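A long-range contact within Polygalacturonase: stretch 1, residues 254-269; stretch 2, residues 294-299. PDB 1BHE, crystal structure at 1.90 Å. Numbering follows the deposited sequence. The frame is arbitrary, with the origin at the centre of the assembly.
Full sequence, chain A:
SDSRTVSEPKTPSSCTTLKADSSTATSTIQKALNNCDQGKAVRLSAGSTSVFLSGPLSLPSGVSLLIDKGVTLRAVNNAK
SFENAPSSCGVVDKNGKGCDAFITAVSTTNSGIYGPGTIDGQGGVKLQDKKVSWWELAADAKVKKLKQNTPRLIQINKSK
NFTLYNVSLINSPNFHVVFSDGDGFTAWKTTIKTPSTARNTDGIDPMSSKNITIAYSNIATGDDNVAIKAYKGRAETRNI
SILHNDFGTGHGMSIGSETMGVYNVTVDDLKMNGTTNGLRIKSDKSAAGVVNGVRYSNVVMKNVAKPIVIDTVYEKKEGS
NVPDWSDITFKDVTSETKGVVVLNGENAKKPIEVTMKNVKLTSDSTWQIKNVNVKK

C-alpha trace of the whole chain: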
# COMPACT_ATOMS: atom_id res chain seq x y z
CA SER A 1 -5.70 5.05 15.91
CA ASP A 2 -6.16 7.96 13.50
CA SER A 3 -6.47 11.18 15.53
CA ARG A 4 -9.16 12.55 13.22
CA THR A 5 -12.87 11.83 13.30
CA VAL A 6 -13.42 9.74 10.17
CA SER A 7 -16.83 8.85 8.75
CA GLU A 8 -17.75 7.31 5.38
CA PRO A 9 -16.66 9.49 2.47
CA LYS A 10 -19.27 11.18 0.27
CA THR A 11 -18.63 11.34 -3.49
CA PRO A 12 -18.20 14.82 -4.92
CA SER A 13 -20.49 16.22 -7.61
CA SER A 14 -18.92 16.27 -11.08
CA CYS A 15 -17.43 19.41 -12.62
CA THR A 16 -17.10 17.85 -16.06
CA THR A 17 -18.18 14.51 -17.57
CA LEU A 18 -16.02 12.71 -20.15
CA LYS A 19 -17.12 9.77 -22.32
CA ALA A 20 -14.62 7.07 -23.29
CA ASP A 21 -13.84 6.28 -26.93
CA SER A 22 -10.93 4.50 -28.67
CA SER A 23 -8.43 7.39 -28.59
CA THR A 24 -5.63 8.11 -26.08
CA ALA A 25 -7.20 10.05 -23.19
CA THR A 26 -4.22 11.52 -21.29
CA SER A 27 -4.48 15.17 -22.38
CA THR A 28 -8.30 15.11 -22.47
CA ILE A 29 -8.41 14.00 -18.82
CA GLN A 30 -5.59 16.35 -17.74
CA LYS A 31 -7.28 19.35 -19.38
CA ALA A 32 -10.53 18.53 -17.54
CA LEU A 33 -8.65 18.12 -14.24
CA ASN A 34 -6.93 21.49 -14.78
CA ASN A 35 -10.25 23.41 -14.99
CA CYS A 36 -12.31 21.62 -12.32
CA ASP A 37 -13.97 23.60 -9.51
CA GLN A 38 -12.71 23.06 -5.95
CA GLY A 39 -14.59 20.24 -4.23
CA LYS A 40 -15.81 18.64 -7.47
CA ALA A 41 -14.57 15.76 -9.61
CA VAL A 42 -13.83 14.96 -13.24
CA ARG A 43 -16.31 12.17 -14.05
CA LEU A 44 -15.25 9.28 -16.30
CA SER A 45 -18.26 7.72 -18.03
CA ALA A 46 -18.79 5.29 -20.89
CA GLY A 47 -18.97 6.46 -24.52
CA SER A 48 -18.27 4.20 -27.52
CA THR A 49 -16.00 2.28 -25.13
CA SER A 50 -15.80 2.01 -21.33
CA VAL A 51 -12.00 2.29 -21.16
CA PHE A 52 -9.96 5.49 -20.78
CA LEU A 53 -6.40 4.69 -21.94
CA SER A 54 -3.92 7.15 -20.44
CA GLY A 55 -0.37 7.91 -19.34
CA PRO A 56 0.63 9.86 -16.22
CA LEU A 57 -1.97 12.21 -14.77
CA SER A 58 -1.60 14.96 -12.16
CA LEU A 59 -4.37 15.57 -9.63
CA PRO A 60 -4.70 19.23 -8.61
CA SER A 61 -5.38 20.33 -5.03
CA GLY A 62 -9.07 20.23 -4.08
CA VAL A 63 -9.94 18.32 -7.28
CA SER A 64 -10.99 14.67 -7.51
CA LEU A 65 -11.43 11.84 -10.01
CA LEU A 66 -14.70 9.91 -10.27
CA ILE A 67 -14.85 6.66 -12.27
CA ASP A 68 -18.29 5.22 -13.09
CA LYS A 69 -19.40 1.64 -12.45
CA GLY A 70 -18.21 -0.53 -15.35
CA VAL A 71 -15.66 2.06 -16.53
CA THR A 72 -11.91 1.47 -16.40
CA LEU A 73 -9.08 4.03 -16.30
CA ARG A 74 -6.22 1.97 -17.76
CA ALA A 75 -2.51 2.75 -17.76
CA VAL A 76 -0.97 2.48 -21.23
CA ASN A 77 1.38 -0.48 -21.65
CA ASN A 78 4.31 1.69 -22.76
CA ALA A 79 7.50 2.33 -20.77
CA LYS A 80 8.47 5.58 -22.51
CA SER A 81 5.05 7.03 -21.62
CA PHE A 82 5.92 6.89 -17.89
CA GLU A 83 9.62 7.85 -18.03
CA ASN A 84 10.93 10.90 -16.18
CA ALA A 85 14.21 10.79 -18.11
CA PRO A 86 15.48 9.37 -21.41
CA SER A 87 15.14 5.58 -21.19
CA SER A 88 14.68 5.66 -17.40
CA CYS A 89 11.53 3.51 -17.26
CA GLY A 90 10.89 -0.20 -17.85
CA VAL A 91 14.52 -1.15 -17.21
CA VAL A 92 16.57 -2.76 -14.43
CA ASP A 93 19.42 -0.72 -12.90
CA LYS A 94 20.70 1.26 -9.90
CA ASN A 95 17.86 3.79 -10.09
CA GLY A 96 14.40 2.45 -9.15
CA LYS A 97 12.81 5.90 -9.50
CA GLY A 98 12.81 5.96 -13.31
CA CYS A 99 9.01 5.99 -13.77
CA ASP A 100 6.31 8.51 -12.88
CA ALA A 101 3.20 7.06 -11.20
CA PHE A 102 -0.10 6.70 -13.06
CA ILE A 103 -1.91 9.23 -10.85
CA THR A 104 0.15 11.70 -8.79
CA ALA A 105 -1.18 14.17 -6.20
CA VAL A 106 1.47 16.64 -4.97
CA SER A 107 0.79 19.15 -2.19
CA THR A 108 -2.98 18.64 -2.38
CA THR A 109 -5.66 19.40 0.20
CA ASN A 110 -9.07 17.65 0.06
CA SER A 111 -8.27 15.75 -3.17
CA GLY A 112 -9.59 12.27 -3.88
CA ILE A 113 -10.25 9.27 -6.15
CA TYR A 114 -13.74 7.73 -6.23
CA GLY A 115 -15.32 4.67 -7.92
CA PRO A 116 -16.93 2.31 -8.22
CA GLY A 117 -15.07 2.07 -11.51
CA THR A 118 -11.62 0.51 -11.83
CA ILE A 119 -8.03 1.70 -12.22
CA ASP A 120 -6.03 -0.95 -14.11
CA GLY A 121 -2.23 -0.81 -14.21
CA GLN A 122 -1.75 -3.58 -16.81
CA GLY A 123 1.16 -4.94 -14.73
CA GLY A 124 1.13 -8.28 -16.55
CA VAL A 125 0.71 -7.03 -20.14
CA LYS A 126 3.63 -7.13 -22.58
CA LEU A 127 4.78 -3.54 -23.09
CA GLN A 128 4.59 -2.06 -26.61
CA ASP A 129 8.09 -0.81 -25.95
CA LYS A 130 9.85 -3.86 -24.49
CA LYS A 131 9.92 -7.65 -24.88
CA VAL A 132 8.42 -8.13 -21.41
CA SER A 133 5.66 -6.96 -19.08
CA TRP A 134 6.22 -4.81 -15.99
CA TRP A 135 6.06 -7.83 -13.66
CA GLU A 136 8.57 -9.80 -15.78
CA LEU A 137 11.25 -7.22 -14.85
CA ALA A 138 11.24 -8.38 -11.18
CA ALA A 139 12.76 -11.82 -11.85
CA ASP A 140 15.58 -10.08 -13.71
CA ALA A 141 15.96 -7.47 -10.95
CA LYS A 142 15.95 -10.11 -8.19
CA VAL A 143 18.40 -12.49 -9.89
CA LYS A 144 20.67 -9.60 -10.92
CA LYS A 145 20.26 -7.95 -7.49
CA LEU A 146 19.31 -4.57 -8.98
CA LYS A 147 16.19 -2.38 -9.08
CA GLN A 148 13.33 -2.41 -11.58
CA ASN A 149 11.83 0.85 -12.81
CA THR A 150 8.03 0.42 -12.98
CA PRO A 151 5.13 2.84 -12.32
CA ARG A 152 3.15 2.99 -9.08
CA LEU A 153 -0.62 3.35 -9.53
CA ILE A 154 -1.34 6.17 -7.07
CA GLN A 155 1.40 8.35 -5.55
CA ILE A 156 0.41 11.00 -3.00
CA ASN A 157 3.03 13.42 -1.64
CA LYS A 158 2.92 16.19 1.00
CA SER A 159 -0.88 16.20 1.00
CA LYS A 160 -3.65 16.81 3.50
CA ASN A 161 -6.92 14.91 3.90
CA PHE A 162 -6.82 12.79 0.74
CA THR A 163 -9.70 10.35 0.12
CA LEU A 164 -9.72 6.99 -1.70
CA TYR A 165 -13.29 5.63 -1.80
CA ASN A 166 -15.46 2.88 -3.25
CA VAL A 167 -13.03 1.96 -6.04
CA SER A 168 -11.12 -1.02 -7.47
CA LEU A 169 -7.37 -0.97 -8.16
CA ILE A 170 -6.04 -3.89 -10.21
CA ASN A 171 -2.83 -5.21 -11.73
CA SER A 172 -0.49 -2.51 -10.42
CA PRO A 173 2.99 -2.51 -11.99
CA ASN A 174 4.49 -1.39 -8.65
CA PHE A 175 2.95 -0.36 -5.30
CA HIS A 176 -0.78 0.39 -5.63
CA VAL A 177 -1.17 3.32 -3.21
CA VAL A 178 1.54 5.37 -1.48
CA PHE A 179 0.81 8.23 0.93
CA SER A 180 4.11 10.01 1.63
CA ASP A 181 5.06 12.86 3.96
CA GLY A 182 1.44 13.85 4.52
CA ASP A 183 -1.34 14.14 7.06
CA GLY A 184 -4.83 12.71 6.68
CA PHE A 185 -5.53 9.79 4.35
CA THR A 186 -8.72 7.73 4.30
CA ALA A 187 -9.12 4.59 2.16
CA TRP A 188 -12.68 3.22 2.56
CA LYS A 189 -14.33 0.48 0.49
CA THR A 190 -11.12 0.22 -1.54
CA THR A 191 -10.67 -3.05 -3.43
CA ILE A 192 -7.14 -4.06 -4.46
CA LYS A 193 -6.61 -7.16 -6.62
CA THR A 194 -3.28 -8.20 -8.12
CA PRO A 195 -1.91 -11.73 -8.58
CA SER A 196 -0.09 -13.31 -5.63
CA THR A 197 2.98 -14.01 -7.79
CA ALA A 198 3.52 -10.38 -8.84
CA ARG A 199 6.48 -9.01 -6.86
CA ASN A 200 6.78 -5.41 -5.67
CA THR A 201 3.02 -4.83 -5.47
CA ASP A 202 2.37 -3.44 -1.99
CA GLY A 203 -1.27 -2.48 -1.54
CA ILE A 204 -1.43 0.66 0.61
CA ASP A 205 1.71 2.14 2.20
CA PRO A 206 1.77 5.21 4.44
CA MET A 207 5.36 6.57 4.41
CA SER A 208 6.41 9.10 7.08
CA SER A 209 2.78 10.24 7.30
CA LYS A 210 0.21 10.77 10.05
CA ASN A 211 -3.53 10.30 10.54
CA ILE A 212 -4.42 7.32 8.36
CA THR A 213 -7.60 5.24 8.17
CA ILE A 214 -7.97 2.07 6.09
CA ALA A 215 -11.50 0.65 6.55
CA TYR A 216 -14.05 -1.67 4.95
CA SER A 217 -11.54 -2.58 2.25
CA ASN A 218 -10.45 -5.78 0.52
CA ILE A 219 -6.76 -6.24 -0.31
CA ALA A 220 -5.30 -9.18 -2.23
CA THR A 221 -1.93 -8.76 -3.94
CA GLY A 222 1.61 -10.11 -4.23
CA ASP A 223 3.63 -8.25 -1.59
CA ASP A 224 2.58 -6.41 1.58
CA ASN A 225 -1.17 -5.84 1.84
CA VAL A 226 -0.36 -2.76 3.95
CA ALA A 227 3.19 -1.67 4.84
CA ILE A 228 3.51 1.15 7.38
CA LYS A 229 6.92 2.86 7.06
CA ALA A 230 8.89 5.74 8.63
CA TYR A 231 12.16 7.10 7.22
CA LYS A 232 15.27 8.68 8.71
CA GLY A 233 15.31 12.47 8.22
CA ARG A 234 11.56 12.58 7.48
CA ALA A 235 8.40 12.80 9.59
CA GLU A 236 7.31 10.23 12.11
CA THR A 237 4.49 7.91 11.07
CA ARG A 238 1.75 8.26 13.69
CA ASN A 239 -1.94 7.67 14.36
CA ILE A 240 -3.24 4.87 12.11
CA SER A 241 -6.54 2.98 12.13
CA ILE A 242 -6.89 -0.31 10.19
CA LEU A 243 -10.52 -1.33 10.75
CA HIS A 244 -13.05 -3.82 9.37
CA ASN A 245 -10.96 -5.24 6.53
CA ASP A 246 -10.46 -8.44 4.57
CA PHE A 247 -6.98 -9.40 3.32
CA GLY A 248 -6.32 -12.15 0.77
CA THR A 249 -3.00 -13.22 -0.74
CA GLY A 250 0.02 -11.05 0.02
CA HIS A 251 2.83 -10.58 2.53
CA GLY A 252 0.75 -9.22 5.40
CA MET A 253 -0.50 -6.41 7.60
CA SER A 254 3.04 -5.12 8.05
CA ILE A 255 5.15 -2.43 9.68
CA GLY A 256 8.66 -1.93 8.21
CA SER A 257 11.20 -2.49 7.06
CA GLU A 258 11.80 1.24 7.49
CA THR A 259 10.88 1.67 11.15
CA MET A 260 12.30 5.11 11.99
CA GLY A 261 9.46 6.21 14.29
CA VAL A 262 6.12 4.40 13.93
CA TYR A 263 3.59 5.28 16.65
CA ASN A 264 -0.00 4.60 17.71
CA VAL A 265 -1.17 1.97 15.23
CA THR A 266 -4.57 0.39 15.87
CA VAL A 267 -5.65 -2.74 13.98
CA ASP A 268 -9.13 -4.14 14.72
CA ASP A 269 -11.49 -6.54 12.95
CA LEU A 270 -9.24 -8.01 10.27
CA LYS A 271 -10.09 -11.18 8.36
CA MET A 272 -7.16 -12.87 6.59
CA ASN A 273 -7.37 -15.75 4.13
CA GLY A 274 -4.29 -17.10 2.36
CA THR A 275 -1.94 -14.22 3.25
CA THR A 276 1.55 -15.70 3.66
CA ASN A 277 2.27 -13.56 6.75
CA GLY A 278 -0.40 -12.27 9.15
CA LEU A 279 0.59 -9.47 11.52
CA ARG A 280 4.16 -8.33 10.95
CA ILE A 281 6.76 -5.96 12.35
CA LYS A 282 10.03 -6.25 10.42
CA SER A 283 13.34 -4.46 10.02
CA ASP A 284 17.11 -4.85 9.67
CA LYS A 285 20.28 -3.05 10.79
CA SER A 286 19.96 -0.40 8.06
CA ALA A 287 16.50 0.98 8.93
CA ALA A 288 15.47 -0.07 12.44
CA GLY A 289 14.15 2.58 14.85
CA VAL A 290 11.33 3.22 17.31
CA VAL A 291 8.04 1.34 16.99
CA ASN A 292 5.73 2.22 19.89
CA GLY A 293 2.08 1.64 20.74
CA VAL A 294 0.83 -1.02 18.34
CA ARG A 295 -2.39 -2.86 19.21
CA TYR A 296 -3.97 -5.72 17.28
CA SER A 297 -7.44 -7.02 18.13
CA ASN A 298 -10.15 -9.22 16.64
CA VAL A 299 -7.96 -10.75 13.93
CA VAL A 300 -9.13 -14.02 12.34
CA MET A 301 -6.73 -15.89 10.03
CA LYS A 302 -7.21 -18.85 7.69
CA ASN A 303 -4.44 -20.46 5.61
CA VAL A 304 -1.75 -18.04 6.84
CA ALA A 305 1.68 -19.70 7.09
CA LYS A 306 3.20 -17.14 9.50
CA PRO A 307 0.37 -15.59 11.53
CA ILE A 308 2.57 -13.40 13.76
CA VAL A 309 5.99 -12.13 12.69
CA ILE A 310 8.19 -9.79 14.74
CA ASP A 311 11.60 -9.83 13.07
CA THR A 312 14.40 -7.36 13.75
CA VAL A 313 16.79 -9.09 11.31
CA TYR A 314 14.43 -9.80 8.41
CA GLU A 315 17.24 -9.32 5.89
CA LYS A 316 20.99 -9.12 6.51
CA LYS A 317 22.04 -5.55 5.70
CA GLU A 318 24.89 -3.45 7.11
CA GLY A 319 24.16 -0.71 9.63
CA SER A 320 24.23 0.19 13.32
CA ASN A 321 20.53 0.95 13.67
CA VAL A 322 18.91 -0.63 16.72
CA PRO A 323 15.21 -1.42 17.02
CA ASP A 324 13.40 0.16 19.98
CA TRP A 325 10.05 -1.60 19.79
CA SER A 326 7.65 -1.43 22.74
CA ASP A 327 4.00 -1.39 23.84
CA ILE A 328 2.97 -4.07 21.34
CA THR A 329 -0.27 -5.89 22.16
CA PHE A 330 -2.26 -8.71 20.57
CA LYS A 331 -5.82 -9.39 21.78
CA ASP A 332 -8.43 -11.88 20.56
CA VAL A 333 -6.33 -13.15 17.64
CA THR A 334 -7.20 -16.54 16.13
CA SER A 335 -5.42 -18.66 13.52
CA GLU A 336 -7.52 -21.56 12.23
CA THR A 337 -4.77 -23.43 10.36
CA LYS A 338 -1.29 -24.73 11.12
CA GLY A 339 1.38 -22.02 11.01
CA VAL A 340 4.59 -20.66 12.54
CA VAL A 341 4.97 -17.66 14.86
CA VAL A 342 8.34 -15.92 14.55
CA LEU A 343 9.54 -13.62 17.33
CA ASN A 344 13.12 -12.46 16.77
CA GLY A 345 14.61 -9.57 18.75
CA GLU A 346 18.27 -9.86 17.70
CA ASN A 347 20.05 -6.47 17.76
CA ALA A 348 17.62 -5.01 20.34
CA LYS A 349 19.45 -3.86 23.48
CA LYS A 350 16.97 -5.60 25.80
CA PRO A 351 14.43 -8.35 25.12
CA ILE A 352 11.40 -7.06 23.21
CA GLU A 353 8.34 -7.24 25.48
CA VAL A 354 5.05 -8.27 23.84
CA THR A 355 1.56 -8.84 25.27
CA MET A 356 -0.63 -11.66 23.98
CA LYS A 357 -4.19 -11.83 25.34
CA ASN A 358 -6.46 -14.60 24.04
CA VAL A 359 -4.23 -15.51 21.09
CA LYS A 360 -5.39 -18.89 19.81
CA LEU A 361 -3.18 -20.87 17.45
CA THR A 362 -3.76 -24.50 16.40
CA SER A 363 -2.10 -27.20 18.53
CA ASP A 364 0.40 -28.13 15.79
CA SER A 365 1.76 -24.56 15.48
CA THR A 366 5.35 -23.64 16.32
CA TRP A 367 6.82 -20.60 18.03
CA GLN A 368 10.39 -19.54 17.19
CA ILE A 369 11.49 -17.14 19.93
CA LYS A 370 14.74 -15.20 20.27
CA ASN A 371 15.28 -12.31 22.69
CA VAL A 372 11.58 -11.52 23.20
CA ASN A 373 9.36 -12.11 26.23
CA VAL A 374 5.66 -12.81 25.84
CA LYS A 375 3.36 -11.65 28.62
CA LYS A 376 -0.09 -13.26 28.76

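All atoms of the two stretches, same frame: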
# COMPACT_ATOMS: atom_id res chain seq x y z
N SER A 254 1.70 -5.38 7.57
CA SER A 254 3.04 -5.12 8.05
C SER A 254 3.43 -3.70 8.42
O SER A 254 2.88 -2.69 8.00
CB SER A 254 4.04 -5.58 6.96
OG SER A 254 3.80 -6.93 6.58
N ILE A 255 4.47 -3.64 9.25
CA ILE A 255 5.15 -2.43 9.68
C ILE A 255 6.63 -2.65 9.34
O ILE A 255 7.18 -3.67 9.77
CB ILE A 255 4.99 -2.10 11.16
CG1 ILE A 255 3.55 -1.66 11.48
CG2 ILE A 255 5.96 -1.02 11.62
CD1 ILE A 255 3.24 -1.65 12.97
N GLY A 256 7.25 -1.76 8.58
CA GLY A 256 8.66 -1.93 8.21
C GLY A 256 8.78 -2.16 6.71
O GLY A 256 7.78 -2.11 6.00
N SER A 257 10.00 -2.38 6.24
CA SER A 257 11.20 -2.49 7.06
C SER A 257 11.76 -1.19 7.59
O SER A 257 12.53 -1.15 8.56
CB SER A 257 12.28 -3.20 6.22
OG SER A 257 11.88 -4.57 6.06
N GLU A 258 11.35 -0.07 6.99
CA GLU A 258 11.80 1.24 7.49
C GLU A 258 10.96 1.52 8.73
O GLU A 258 9.75 1.73 8.63
CB GLU A 258 11.68 2.28 6.38
CG GLU A 258 12.53 1.92 5.16
CD GLU A 258 11.80 1.05 4.16
OE1 GLU A 258 10.67 0.58 4.40
OE2 GLU A 258 12.35 0.81 3.06
N THR A 259 11.60 1.46 9.90
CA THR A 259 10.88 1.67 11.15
C THR A 259 11.45 2.83 11.94
O THR A 259 11.53 2.75 13.17
CB THR A 259 10.86 0.41 12.04
OG1 THR A 259 12.19 -0.04 12.31
CG2 THR A 259 10.06 -0.72 11.40
N MET A 260 11.75 3.95 11.30
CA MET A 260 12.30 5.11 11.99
C MET A 260 11.23 5.99 12.63
O MET A 260 11.08 7.15 12.26
CB MET A 260 13.15 5.93 11.02
CG MET A 260 14.32 5.14 10.44
SD MET A 260 15.35 4.46 11.75
CE MET A 260 15.92 5.96 12.55
N GLY A 261 10.48 5.46 13.59
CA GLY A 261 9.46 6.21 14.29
C GLY A 261 8.05 5.93 13.81
O GLY A 261 7.45 6.74 13.10
N VAL A 262 7.49 4.81 14.23
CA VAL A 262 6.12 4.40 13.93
C VAL A 262 5.36 4.35 15.25
O VAL A 262 5.78 3.63 16.16
CB VAL A 262 6.06 3.02 13.25
CG1 VAL A 262 4.63 2.52 13.13
CG2 VAL A 262 6.73 3.09 11.88
N TYR A 263 4.33 5.17 15.40
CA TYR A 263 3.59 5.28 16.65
C TYR A 263 2.08 5.20 16.54
O TYR A 263 1.48 5.72 15.59
CB TYR A 263 3.86 6.67 17.30
CG TYR A 263 5.32 7.00 17.53
CD1 TYR A 263 6.08 7.59 16.53
CD2 TYR A 263 5.93 6.72 18.74
CE1 TYR A 263 7.42 7.88 16.72
CE2 TYR A 263 7.27 7.01 18.95
CZ TYR A 263 8.00 7.58 17.94
OH TYR A 263 9.33 7.88 18.12
N ASN A 264 1.44 4.64 17.56
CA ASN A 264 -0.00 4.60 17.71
C ASN A 264 -0.77 4.02 16.53
O ASN A 264 -1.56 4.67 15.85
CB ASN A 264 -0.49 6.02 18.03
CG ASN A 264 -1.93 6.12 18.44
OD1 ASN A 264 -2.51 5.19 19.01
ND2 ASN A 264 -2.56 7.26 18.16
N VAL A 265 -0.54 2.73 16.31
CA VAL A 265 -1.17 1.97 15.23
C VAL A 265 -2.22 1.03 15.82
O VAL A 265 -1.89 0.20 16.68
CB VAL A 265 -0.12 1.16 14.45
CG1 VAL A 265 -0.78 0.38 13.31
CG2 VAL A 265 0.97 2.07 13.90
N THR A 266 -3.46 1.18 15.38
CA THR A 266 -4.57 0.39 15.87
C THR A 266 -5.18 -0.47 14.76
O THR A 266 -5.71 0.05 13.78
CB THR A 266 -5.68 1.31 16.45
OG1 THR A 266 -5.16 2.09 17.53
CG2 THR A 266 -6.87 0.50 16.96
N VAL A 267 -5.09 -1.78 14.92
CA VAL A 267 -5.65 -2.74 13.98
C VAL A 267 -6.78 -3.51 14.67
O VAL A 267 -6.51 -4.18 15.67
CB VAL A 267 -4.61 -3.76 13.48
CG1 VAL A 267 -5.25 -4.70 12.45
CG2 VAL A 267 -3.39 -3.09 12.87
N ASP A 268 -7.99 -3.44 14.14
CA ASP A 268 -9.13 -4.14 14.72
C ASP A 268 -10.06 -4.68 13.64
O ASP A 268 -10.34 -4.01 12.64
CB ASP A 268 -9.93 -3.23 15.67
CG ASP A 268 -11.08 -3.97 16.33
OD1 ASP A 268 -10.82 -4.95 17.06
OD2 ASP A 268 -12.25 -3.60 16.13
N ASP A 269 -10.57 -5.89 13.86
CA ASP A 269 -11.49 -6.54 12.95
C ASP A 269 -10.84 -6.71 11.57
O ASP A 269 -11.13 -5.98 10.63
CB ASP A 269 -12.81 -5.79 12.84
CG ASP A 269 -13.85 -6.56 12.04
OD1 ASP A 269 -13.63 -7.76 11.78
OD2 ASP A 269 -14.89 -5.97 11.67
N VAL A 294 1.47 -0.27 19.41
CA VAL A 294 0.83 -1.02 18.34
C VAL A 294 -0.14 -2.01 18.99
O VAL A 294 0.30 -2.76 19.87
CB VAL A 294 1.82 -1.77 17.44
CG1 VAL A 294 1.08 -2.50 16.32
CG2 VAL A 294 2.85 -0.83 16.83
N ARG A 295 -1.40 -1.97 18.62
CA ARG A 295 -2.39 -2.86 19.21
C ARG A 295 -3.22 -3.57 18.15
O ARG A 295 -3.86 -2.95 17.29
CB ARG A 295 -3.32 -2.11 20.18
CG ARG A 295 -3.98 -0.88 19.59
CD ARG A 295 -4.32 0.15 20.67
NE ARG A 295 -3.13 0.77 21.24
CZ ARG A 295 -2.48 1.81 20.72
NH1 ARG A 295 -2.89 2.36 19.58
NH2 ARG A 295 -1.41 2.29 21.33
N TYR A 296 -3.21 -4.90 18.21
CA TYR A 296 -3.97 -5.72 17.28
C TYR A 296 -5.10 -6.45 18.00
O TYR A 296 -4.85 -7.11 19.02
CB TYR A 296 -3.10 -6.78 16.60
CG TYR A 296 -1.81 -6.35 15.96
CD1 TYR A 296 -1.77 -5.92 14.63
CD2 TYR A 296 -0.62 -6.38 16.67
CE1 TYR A 296 -0.57 -5.54 14.05
CE2 TYR A 296 0.58 -6.00 16.10
CZ TYR A 296 0.59 -5.58 14.78
OH TYR A 296 1.78 -5.20 14.21
N SER A 297 -6.32 -6.35 17.48
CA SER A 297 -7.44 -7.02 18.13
C SER A 297 -8.47 -7.52 17.13
O SER A 297 -8.69 -6.93 16.07
CB SER A 297 -8.12 -6.10 19.15
OG SER A 297 -8.69 -4.97 18.51
N ASN A 298 -9.11 -8.63 17.47
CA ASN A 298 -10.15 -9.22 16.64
C ASN A 298 -9.65 -9.55 15.24
O ASN A 298 -10.22 -9.15 14.22
CB ASN A 298 -11.38 -8.32 16.60
CG ASN A 298 -12.60 -9.04 16.06
OD1 ASN A 298 -12.57 -10.26 15.85
ND2 ASN A 298 -13.68 -8.32 15.81
N VAL A 299 -8.56 -10.32 15.19
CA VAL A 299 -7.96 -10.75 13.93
C VAL A 299 -8.22 -12.24 13.73
O VAL A 299 -7.89 -13.04 14.62
CB VAL A 299 -6.44 -10.50 13.91
CG1 VAL A 299 -5.85 -10.84 12.55
CG2 VAL A 299 -6.10 -9.06 14.27
O HOH W 1 -6.90 -3.03 18.51
O HOH W 2 -14.11 -5.61 16.48
O HOH W 3 -12.44 -10.24 12.47

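Strands 262-268 and 294-297 lie side by side as neighbours in a parallel sheet, their axes 4.8 Å apart at closest approach and inclined by only 4°. V265 pairs with V294, T266 with R295, V267 with Y296 and D268 with S297. The backbone hydrogen bonds zigzag between the strands, as parallel pairing requires: R295 N donates to V265 O (3.0 Å), V267 N to R295 O (2.9 Å), S297 N to V267 O (2.8 Å) and D269 N to S297 O (3.1 Å). CA-H...O contacts fill the gaps in this ladder, among them V294 CA to V265 O and Y296 CA to V267 O, both 3.4 Å.

Side chains alternate between two faces, and the faces differ in character. V265, V267, V294 and Y296 share the buried, largely apolar one. Here valine meets valine, V265 CB lying 4.3 Å from V294 CG1, and a methyl of V267 packs against the tyrosine ring, CG2 to Y296 CD1 at 3.7 Å. I255, from strand 254-256, adds to this packing: its CD1 lies 4.0 Å from both V294 CG2 and Y296 OH. Branched aliphatic residues suit such positions, being compact and compatible with extended backbone.

The other face, bearing T266, D268, R295 and S297, is partly exposed and polar. The R295 side chain folds back along the neighbouring strand, so that NH1 donates to both N264 OD1 (2.9 Å) and T266 OG1 (3.1 Å); both acceptors lie near the guanidinium plane, at its edge. Further along, S297 OG donates to D268 OD1 in a short 2.6 Å hydrogen bond, and S297 OG also accepts from a water (2.6 Å) that donates to V267 O (3.1 Å). A second water joins D268 OD2 to N298 ND2, 2.8 Å from each, continuing the polar contact to where the chain turns. Together the stretches bury 613 Å².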